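Local coordinates for protein adenosine deaminase (Burkholderia ambifaria, PDB 4GXW) that probably deaminates adenosine- or adenine-like substrates by hydrolysis, using a zinc ion bound in a TIM-barrel domain of the adenosine and AMP deaminase family, at residues A[37-42]-A[81-86]; A[74-79]-A[303-308]; A[51-56]-A[91-96]. All coordinates share one frame; numbering follows the deposited sequence.

Contact 1. Residues A[37-42]-A[81-86]; sequences HLLGAV and RALDRY. With ZN (zinc ion), chain C.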
loop_
_atom_site.group_PDB
_atom_site.type_symbol
_atom_site.label_atom_id
_atom_site.label_comp_id
_atom_site.label_asym_id
_atom_site.label_seq_id
_atom_site.Cartn_x
_atom_site.Cartn_y
_atom_site.Cartn_z
ATOM N N HIS A 37 -4.714 0.431 0.111
ATOM C CA HIS A 37 -6.025 0.693 -0.476
ATOM C C HIS A 37 -7.003 1.048 0.630
ATOM O O HIS A 37 -7.199 0.270 1.573
ATOM C CB HIS A 37 -6.515 -0.511 -1.292
ATOM C CG HIS A 37 -5.566 -0.915 -2.375
ATOM N ND1 HIS A 37 -5.676 -0.467 -3.678
ATOM C CD2 HIS A 37 -4.457 -1.692 -2.335
ATOM C CE1 HIS A 37 -4.678 -0.964 -4.393
ATOM N NE2 HIS A 37 -3.922 -1.706 -3.600
ATOM N N LEU A 38 -7.607 2.228 0.503
ATOM C CA LEU A 38 -8.626 2.703 1.433
ATOM C C LEU A 38 -9.658 1.625 1.769
ATOM O O LEU A 38 -9.958 1.379 2.940
ATOM C CB LEU A 38 -9.338 3.918 0.833
ATOM C CG LEU A 38 -10.409 4.544 1.726
ATOM C CD1 LEU A 38 -9.810 5.018 3.049
ATOM C CD2 LEU A 38 -11.110 5.672 0.990
ATOM N N LEU A 39 -10.187 0.972 0.740
ATOM C CA LEU A 39 -11.256 0.003 0.925
ATOM C C LEU A 39 -10.743 -1.330 1.480
ATOM O O LEU A 39 -11.536 -2.191 1.859
ATOM C CB LEU A 39 -12.050 -0.187 -0.379
ATOM C CG LEU A 39 -13.246 0.764 -0.582
ATOM C CD1 LEU A 39 -12.818 2.236 -0.565
ATOM C CD2 LEU A 39 -13.984 0.428 -1.875
ATOM N N GLY A 40 -9.422 -1.485 1.534
ATOM C CA GLY A 40 -8.813 -2.626 2.207
ATOM C C GLY A 40 -8.381 -2.333 3.640
ATOM O O GLY A 40 -7.690 -3.143 4.277
ATOM N N ALA A 41 -8.781 -1.163 4.138
ATOM C CA ALA A 41 -8.428 -0.705 5.481
ATOM C C ALA A 41 -9.667 -0.407 6.319
ATOM O O ALA A 41 -9.577 0.284 7.326
ATOM C CB ALA A 41 -7.535 0.528 5.410
ATOM N N VAL A 42 -10.825 -0.910 5.904
ATOM C CA VAL A 42 -12.038 -0.711 6.686
ATOM C C VAL A 42 -12.043 -1.633 7.904
ATOM O O VAL A 42 -11.854 -2.846 7.772
ATOM C CB VAL A 42 -13.297 -0.947 5.817
ATOM C CG1 VAL A 42 -14.555 -0.759 6.637
ATOM C CG2 VAL A 42 -13.290 -0.000 4.614
ATOM N N ARG A 81 -15.133 -4.812 -3.978
ATOM C CA ARG A 81 -16.281 -4.726 -4.875
ATOM C C ARG A 81 -17.594 -4.641 -4.094
ATOM O O ARG A 81 -18.491 -3.878 -4.457
ATOM C CB ARG A 81 -16.312 -5.921 -5.834
ATOM C CG ARG A 81 -15.148 -6.018 -6.815
ATOM C CD ARG A 81 -15.123 -4.850 -7.791
ATOM N NE ARG A 81 -14.108 -5.038 -8.830
ATOM C CZ ARG A 81 -13.681 -4.067 -9.635
ATOM N NH1 ARG A 81 -14.180 -2.843 -9.513
ATOM N NH2 ARG A 81 -12.744 -4.318 -10.546
ATOM N N ALA A 82 -17.702 -5.429 -3.026
ATOM C CA ALA A 82 -18.893 -5.400 -2.174
ATOM C C ALA A 82 -19.060 -4.049 -1.468
ATOM O O ALA A 82 -20.179 -3.558 -1.312
ATOM C CB ALA A 82 -18.854 -6.533 -1.150
ATOM N N LEU A 83 -17.944 -3.451 -1.042
ATOM C CA LEU A 83 -17.982 -2.120 -0.433
ATOM C C LEU A 83 -18.575 -1.094 -1.406
ATOM O O LEU A 83 -19.493 -0.349 -1.045
ATOM C CB LEU A 83 -16.587 -1.706 0.068
ATOM C CG LEU A 83 -16.212 -2.265 1.445
ATOM C CD1 LEU A 83 -14.711 -2.329 1.617
ATOM C CD2 LEU A 83 -16.828 -1.393 2.509
ATOM N N ASP A 84 -18.079 -1.077 -2.644
ATOM C CA ASP A 84 -18.607 -0.153 -3.649
ATOM C C ASP A 84 -20.086 -0.390 -3.941
ATOM O O ASP A 84 -20.869 0.550 -4.041
ATOM C CB ASP A 84 -17.853 -0.286 -4.985
ATOM C CG ASP A 84 -16.523 0.451 -5.016
ATOM O OD1 ASP A 84 -16.241 1.291 -4.148
ATOM O OD2 ASP A 84 -15.744 0.183 -5.959
ATOM N N ARG A 85 -20.471 -1.651 -4.105
ATOM C CA ARG A 85 -21.816 -1.939 -4.597
ATOM C C ARG A 85 -22.900 -1.832 -3.527
ATOM O O ARG A 85 -24.029 -1.445 -3.831
ATOM C CB ARG A 85 -21.877 -3.300 -5.310
ATOM C CG ARG A 85 -23.196 -3.536 -6.059
ATOM C CD ARG A 85 -23.135 -4.736 -7.000
ATOM N NE ARG A 85 -22.182 -4.536 -8.088
ATOM C CZ ARG A 85 -22.419 -3.805 -9.173
ATOM N NH1 ARG A 85 -23.582 -3.185 -9.323
ATOM N NH2 ARG A 85 -21.483 -3.688 -10.107
ATOM N N TYR A 86 -22.562 -2.159 -2.280
ATOM C CA TYR A 86 -23.591 -2.281 -1.241
ATOM C C TYR A 86 -23.410 -1.425 0.013
ATOM O O TYR A 86 -24.399 -1.043 0.645
ATOM C CB TYR A 86 -23.749 -3.748 -0.820
ATOM C CG TYR A 86 -24.154 -4.659 -1.957
ATOM C CD1 TYR A 86 -25.400 -4.534 -2.546
ATOM C CD2 TYR A 86 -23.289 -5.626 -2.446
ATOM C CE1 TYR A 86 -25.787 -5.351 -3.587
ATOM C CE2 TYR A 86 -23.666 -6.454 -3.498
ATOM C CZ TYR A 86 -24.918 -6.305 -4.060
ATOM O OH TYR A 86 -25.313 -7.111 -5.101
HETATM ZN ZN ZN C . -2.236 -2.870 -3.976
HETATM O O HOH W 1 -2.006 -4.781 -4.391
#

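Contact 2. Residues A[74-79]-A[303-308]; sequences VGVLHV and PTLHKV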
loop_
_atom_site.group_PDB
_atom_site.type_symbol
_atom_site.label_atom_id
_atom_site.label_comp_id
_atom_site.label_asym_id
_atom_site.label_seq_id
_atom_site.Cartn_x
_atom_site.Cartn_y
_atom_site.Cartn_z
ATOM N N VAL A 74 -7.332 -16.380 -0.580
ATOM C CA VAL A 74 -7.894 -15.815 -1.792
ATOM C C VAL A 74 -7.676 -14.307 -1.788
ATOM O O VAL A 74 -7.525 -13.693 -0.727
ATOM C CB VAL A 74 -9.400 -16.116 -1.906
ATOM C CG1 VAL A 74 -9.632 -17.615 -2.047
ATOM C CG2 VAL A 74 -10.147 -15.568 -0.698
ATOM N N GLY A 75 -7.642 -13.715 -2.975
ATOM C CA GLY A 75 -7.522 -12.276 -3.087
ATOM C C GLY A 75 -8.770 -11.605 -2.547
ATOM O O GLY A 75 -9.852 -12.194 -2.554
ATOM N N VAL A 76 -8.620 -10.368 -2.092
ATOM C CA VAL A 76 -9.698 -9.673 -1.400
ATOM C C VAL A 76 -10.403 -8.646 -2.287
ATOM O O VAL A 76 -11.162 -7.812 -1.792
ATOM C CB VAL A 76 -9.171 -8.972 -0.136
ATOM C CG1 VAL A 76 -8.456 -9.977 0.766
ATOM C CG2 VAL A 76 -8.231 -7.843 -0.512
ATOM N N LEU A 77 -10.164 -8.713 -3.591
ATOM C CA LEU A 77 -10.759 -7.750 -4.514
ATOM C C LEU A 77 -12.287 -7.769 -4.435
ATOM O O LEU A 77 -12.936 -6.729 -4.579
ATOM C CB LEU A 77 -10.267 -7.993 -5.944
ATOM C CG LEU A 77 -8.750 -7.855 -6.116
ATOM C CD1 LEU A 77 -8.349 -8.017 -7.574
ATOM C CD2 LEU A 77 -8.251 -6.524 -5.580
ATOM N N HIS A 78 -12.853 -8.943 -4.165
ATOM C CA HIS A 78 -14.306 -9.082 -4.046
ATOM C C HIS A 78 -14.879 -8.316 -2.853
ATOM O O HIS A 78 -16.033 -7.883 -2.887
ATOM C CB HIS A 78 -14.719 -10.554 -3.985
ATOM C CG HIS A 78 -14.218 -11.275 -2.773
ATOM N ND1 HIS A 78 -15.057 -11.733 -1.780
ATOM C CD2 HIS A 78 -12.964 -11.611 -2.392
ATOM C CE1 HIS A 78 -14.339 -12.327 -0.843
ATOM N NE2 HIS A 78 -13.066 -12.264 -1.189
ATOM N N VAL A 79 -14.076 -8.134 -1.805
ATOM C CA VAL A 79 -14.531 -7.368 -0.653
ATOM C C VAL A 79 -14.608 -5.891 -1.027
ATOM O O VAL A 79 -15.574 -5.208 -0.673
ATOM C CB VAL A 79 -13.596 -7.546 0.563
ATOM C CG1 VAL A 79 -14.105 -6.732 1.751
ATOM C CG2 VAL A 79 -13.477 -9.021 0.929
ATOM N N PRO A 303 -4.637 -3.540 4.986
ATOM C CA PRO A 303 -4.261 -3.894 6.360
ATOM C C PRO A 303 -5.334 -4.652 7.135
ATOM O O PRO A 303 -5.003 -5.591 7.854
ATOM C CB PRO A 303 -3.949 -2.537 7.014
ATOM C CG PRO A 303 -4.611 -1.529 6.119
ATOM C CD PRO A 303 -4.498 -2.093 4.748
ATOM N N THR A 304 -6.599 -4.278 7.004
ATOM C CA THR A 304 -7.609 -4.951 7.818
ATOM C C THR A 304 -8.041 -6.288 7.227
ATOM O O THR A 304 -8.498 -7.169 7.955
ATOM C CB THR A 304 -8.835 -4.072 8.070
ATOM O OG1 THR A 304 -9.403 -3.699 6.811
ATOM C CG2 THR A 304 -8.449 -2.836 8.869
ATOM N N LEU A 305 -7.894 -6.443 5.915
ATOM C CA LEU A 305 -8.267 -7.691 5.249
ATOM C C LEU A 305 -7.117 -8.701 5.242
ATOM O O LEU A 305 -7.347 -9.908 5.299
ATOM C CB LEU A 305 -8.736 -7.415 3.822
ATOM C CG LEU A 305 -9.957 -6.500 3.713
ATOM C CD1 LEU A 305 -10.343 -6.267 2.265
ATOM C CD2 LEU A 305 -11.138 -7.059 4.486
ATOM N N HIS A 306 -5.886 -8.206 5.182
ATOM C CA HIS A 306 -4.696 -9.053 5.272
ATOM C C HIS A 306 -4.314 -9.335 6.723
ATOM O O HIS A 306 -3.422 -10.138 6.979
ATOM C CB HIS A 306 -3.498 -8.389 4.591
ATOM C CG HIS A 306 -3.528 -8.446 3.093
ATOM N ND1 HIS A 306 -2.398 -8.233 2.331
ATOM C CD2 HIS A 306 -4.535 -8.678 2.222
ATOM C CE1 HIS A 306 -2.713 -8.332 1.051
ATOM N NE2 HIS A 306 -4.002 -8.603 0.956
ATOM N N LYS A 307 -4.976 -8.660 7.660
ATOM C CA LYS A 307 -4.650 -8.769 9.085
ATOM C C LYS A 307 -3.192 -8.415 9.354
ATOM O O LYS A 307 -2.476 -9.148 10.048
ATOM C CB LYS A 307 -4.952 -10.171 9.628
ATOM C CG LYS A 307 -6.407 -10.599 9.497
ATOM C CD LYS A 307 -6.605 -12.012 10.045
ATOM C CE LYS A 307 -8.035 -12.497 9.853
ATOM N NZ LYS A 307 -8.219 -13.926 10.236
ATOM N N VAL A 308 -2.752 -7.287 8.810
ATOM C CA VAL A 308 -1.391 -6.813 9.016
ATOM C C VAL A 308 -1.382 -5.297 9.211
ATOM O O VAL A 308 -1.920 -4.557 8.389
ATOM C CB VAL A 308 -0.455 -7.269 7.847
ATOM C CG1 VAL A 308 -0.902 -6.685 6.497
ATOM C CG2 VAL A 308 1.008 -6.940 8.136
HETATM O O HOH W 2 -5.373 -9.385 -1.929
#

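Contact 3. Residues A[51-56]-A[91-96]; sequences AQRSGA and PDDLRR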
loop_
_atom_site.group_PDB
_atom_site.type_symbol
_atom_site.label_atom_id
_atom_site.label_comp_id
_atom_site.label_asym_id
_atom_site.label_seq_id
_atom_site.Cartn_x
_atom_site.Cartn_y
_atom_site.Cartn_z
ATOM N N ALA A 51 -22.925 -2.076 6.749
ATOM C CA ALA A 51 -23.816 -3.117 6.242
ATOM C C ALA A 51 -25.211 -3.023 6.857
ATOM O O ALA A 51 -26.227 -3.137 6.162
ATOM C CB ALA A 51 -23.218 -4.486 6.496
ATOM N N GLN A 52 -25.255 -2.824 8.169
ATOM C CA GLN A 52 -26.522 -2.769 8.887
ATOM C C GLN A 52 -27.340 -1.554 8.469
ATOM O O GLN A 52 -28.560 -1.638 8.333
ATOM C CB GLN A 52 -26.283 -2.770 10.399
ATOM C CG GLN A 52 -25.689 -4.075 10.915
ATOM C CD GLN A 52 -25.237 -3.991 12.360
ATOM O OE1 GLN A 52 -24.990 -2.905 12.886
ATOM N NE2 GLN A 52 -25.123 -5.145 13.009
ATOM N N ARG A 53 -26.668 -0.428 8.250
ATOM C CA ARG A 53 -27.362 0.785 7.829
ATOM C C ARG A 53 -27.857 0.714 6.382
ATOM O O ARG A 53 -28.965 1.160 6.078
ATOM C CB ARG A 53 -26.474 2.015 8.020
ATOM C CG ARG A 53 -27.238 3.335 7.990
ATOM C CD ARG A 53 -26.316 4.522 7.747
ATOM N NE ARG A 53 -25.923 4.622 6.346
ATOM C CZ ARG A 53 -24.722 5.015 5.932
ATOM N NH1 ARG A 53 -24.454 5.073 4.633
ATOM N NH2 ARG A 53 -23.786 5.341 6.814
ATOM N N SER A 54 -27.043 0.155 5.491
ATOM C CA SER A 54 -27.401 0.091 4.071
ATOM C C SER A 54 -28.393 -1.016 3.757
ATOM O O SER A 54 -29.007 -1.021 2.686
ATOM C CB SER A 54 -26.155 -0.099 3.200
ATOM O OG SER A 54 -25.513 -1.334 3.487
ATOM N N GLY A 55 -28.552 -1.955 4.682
ATOM C CA GLY A 55 -29.359 -3.131 4.423
ATOM C C GLY A 55 -28.717 -3.959 3.328
ATOM O O GLY A 55 -29.400 -4.519 2.472
ATOM N N ALA A 56 -27.389 -4.019 3.353
ATOM C CA ALA A 56 -26.642 -4.802 2.381
ATOM C C ALA A 56 -27.004 -6.270 2.532
ATOM O O ALA A 56 -27.188 -6.754 3.651
ATOM C CB ALA A 56 -25.147 -4.603 2.588
ATOM N N PRO A 91 -21.301 10.082 0.762
ATOM C CA PRO A 91 -19.949 10.647 0.857
ATOM C C PRO A 91 -19.373 10.525 2.256
ATOM O O PRO A 91 -18.181 10.239 2.397
ATOM C CB PRO A 91 -20.165 12.125 0.518
ATOM C CG PRO A 91 -21.331 12.118 -0.415
ATOM C CD PRO A 91 -22.230 10.982 0.049
ATOM N N ASP A 92 -20.196 10.716 3.279
ATOM C CA ASP A 92 -19.681 10.672 4.646
ATOM C C ASP A 92 -19.053 9.327 5.028
ATOM O O ASP A 92 -18.195 9.265 5.909
ATOM C CB ASP A 92 -20.751 11.067 5.663
ATOM C CG ASP A 92 -20.162 11.327 7.025
ATOM O OD1 ASP A 92 -19.557 12.401 7.213
ATOM O OD2 ASP A 92 -20.273 10.453 7.904
ATOM N N ASP A 93 -19.470 8.253 4.369
ATOM C CA ASP A 93 -18.882 6.942 4.615
ATOM C C ASP A 93 -17.415 6.928 4.194
ATOM O O ASP A 93 -16.575 6.314 4.863
ATOM C CB ASP A 93 -19.637 5.859 3.847
ATOM C CG ASP A 93 -21.083 5.738 4.270
ATOM O OD1 ASP A 93 -21.446 6.138 5.404
ATOM O OD2 ASP A 93 -21.877 5.224 3.451
ATOM N N LEU A 94 -17.105 7.611 3.095
ATOM C CA LEU A 94 -15.731 7.733 2.611
ATOM C C LEU A 94 -14.896 8.588 3.558
ATOM O O LEU A 94 -13.728 8.278 3.811
ATOM C CB LEU A 94 -15.706 8.321 1.202
ATOM C CG LEU A 94 -16.348 7.416 0.149
ATOM C CD1 LEU A 94 -16.533 8.153 -1.171
ATOM C CD2 LEU A 94 -15.531 6.164 -0.067
ATOM N N ARG A 95 -15.489 9.658 4.086
ATOM C CA ARG A 95 -14.818 10.466 5.097
ATOM C C ARG A 95 -14.455 9.579 6.284
ATOM O O ARG A 95 -13.306 9.578 6.759
ATOM C CB ARG A 95 -15.715 11.607 5.596
ATOM C CG ARG A 95 -15.040 12.462 6.674
ATOM C CD ARG A 95 -16.014 13.150 7.629
ATOM N NE ARG A 95 -17.005 12.223 8.166
ATOM C CZ ARG A 95 -16.808 11.398 9.192
ATOM N NH1 ARG A 95 -15.652 11.373 9.848
ATOM N NH2 ARG A 95 -17.791 10.596 9.581
ATOM N N ARG A 96 -15.439 8.830 6.775
ATOM C CA ARG A 96 -15.219 7.973 7.940
ATOM C C ARG A 96 -14.086 6.966 7.738
ATOM O O ARG A 96 -13.204 6.824 8.598
ATOM C CB ARG A 96 -16.509 7.250 8.347
ATOM C CG ARG A 96 -16.334 6.382 9.579
ATOM C CD ARG A 96 -17.641 5.748 9.998
ATOM N NE ARG A 96 -17.448 4.862 11.140
ATOM C CZ ARG A 96 -18.428 4.238 11.782
ATOM N NH1 ARG A 96 -19.683 4.403 11.401
ATOM N NH2 ARG A 96 -18.145 3.452 12.807
#

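Contact 1. Residues A[37-42]-A[81-86]
L39 lies side by side with L83, the two leucine side chains running opposite ways, with L39 CD2 3.9 Å from L83 CB. The same methyl also meets D84, whose side chain crosses that of L39 at about a right angle and sets OD1 3.3 Å from L39 CD2. L83 in turn brings CD1 against the backbone of the short 3-10 turn around 38-40, where it lies 3.2 Å from L39 O, a close packing contact without a polar bond. Chi1 of L83 (-82°) puts CG beside the backbone N, and chi2 (156°) then directs CD1 at the turn, where V42 CG2 meets it tip to tip at 4.1 Å. Branched aliphatic residues suit a buried seam of this kind, made up mostly of methyl and methylene contacts, with the D84 oxygen as its polar member.

The turn follows strand 31-33 of the TIM barrel, and H37, at its start, binds the metal: H37 NE2 is 2.1 Å from zinc, which is also held by H35, H216, D301 and a water. L39 thus reaches outward to helix 77-87 from a loop anchored at the zinc. Two i+3 backbone bonds, G40 N to H37 O (2.8 Å) and A41 N to L38 O, shape this turn. F47 of helix 44-54 also packs on V42 and L83, and I97 of helix 91-106 on L39 and V42.

Contact 2. Residues A[74-79]-A[303-308]
V76 and L305 cross obliquely, the isopropyl group of the valine lying against one branch of the leucine. L305 CD1 sits 3.8 Å from V76 CB, and farther back along the same side chain L305 CB is 4.0 Å from V76 CG1. V79, one helical turn on, approaches differently: it reaches toward L305 tip to tip, its CG1 3.8 Å from L305 CD1 and 4.0 Å from L305 CD2. That methyl is anti to the backbone N (chi1 -180°), which carries it out to the fork of the leucine. L305 CD1 therefore rests against both valines, in the angle they form, and their compact, branched shapes fit its forked end without polar groups to satisfy.

The imidazole of H306 lies next to this apolar patch and offers its edge to V76, with CG1 near the ring plane and 4.4 Å from CD2. A water in the plane of that ring stands 3.3 Å from H306 NE2 and is a weak, long acceptor for V76 N. The other ring nitrogen, ND1, is hydrogen-bonded to T267 OG1. Y67 and F66 of helix 62-67 pack on L305 and V79, respectively.

V76 holds the N-cap position of helix 77-87, while 303-308 begins two residues after the zinc ligand D301. The contact thus joins the start of an outer helix to the metal-bearing loop at the mouth of the adenosine deaminase TIM barrel.

Contact 3. Residues A[51-56]-A[91-96]
D93 OD2 is gripped by three groups: R53 NH1 across the contact, at 2.8 Å, and the backbone N atoms of T89 and R90, in the turn just before helix 91-106. The other carboxylate oxygen, D93 OD1, takes R53 NH2 at the same 2.8 Å. This is an end-on, two-pronged salt bridge, each terminal nitrogen of the guanidinium meeting its own oxygen. The two flat groups approach head-on from their two helices and are nearly coplanar, 22° apart, so the carboxylate faces the edge of the guanidinium. OD2 uses its syn lone pair, on the side of the other oxygen, while OD1 is also met on its syn side, slightly out of the carboxylate plane. Both bonds are fairly straight, with an N-H...O angle of 162° at NH2.

R53 leaves helix 44-54 with CG anti to the backbone N, and a bend at chi3 (77°) then turns its guanidinium onto the aspartate. A long, flexible arginine suits this exposed position because it can span the gap between two helices, whereas the shorter aspartate is buried and keeps its carboxylate close to the helix start. R53 NH1 also bonds to T89 OG1, which ties the guanidinium to the same turn.

One residue before D93, D92 makes a separate bridge within its own helix: R95 grips it side-on, with NE 2.7 Å from OD1 and NH2 3.0 Å from OD2. The R53-D93 bridge fastens the end of helix 44-54 to the start of helix 91-106 in the adenosine deaminase TIM-barrel domain, away from the zinc site. With two backbone N-H groups and a guanidinium around it, the D93 carboxylate is probably stabilised as the anion, its charge offset by these donors.

In the fold
Along the chain the first segments come in the order 37-42, 51-56 and 74-79, followed by 81-86, 91-96 and, far later, 303-308, so the segments of each pair of contacts alternate. Contacts 1 and 2 share helix 77-87, their centres 10 Å apart, and T304 OG1 joins them through probable hydrogen bonds to the carbonyls of G40 and V42. Contact 3 is also centred 10 Å from contact 1, which it touches where Y86 meets S54 and A56, but lies 19 Å from contact 2. Contacts 1 and 2 connect helix 77-87 to the loops next to the zinc ligands, while contact 3 links helices 44-54 and 91-106 farther out.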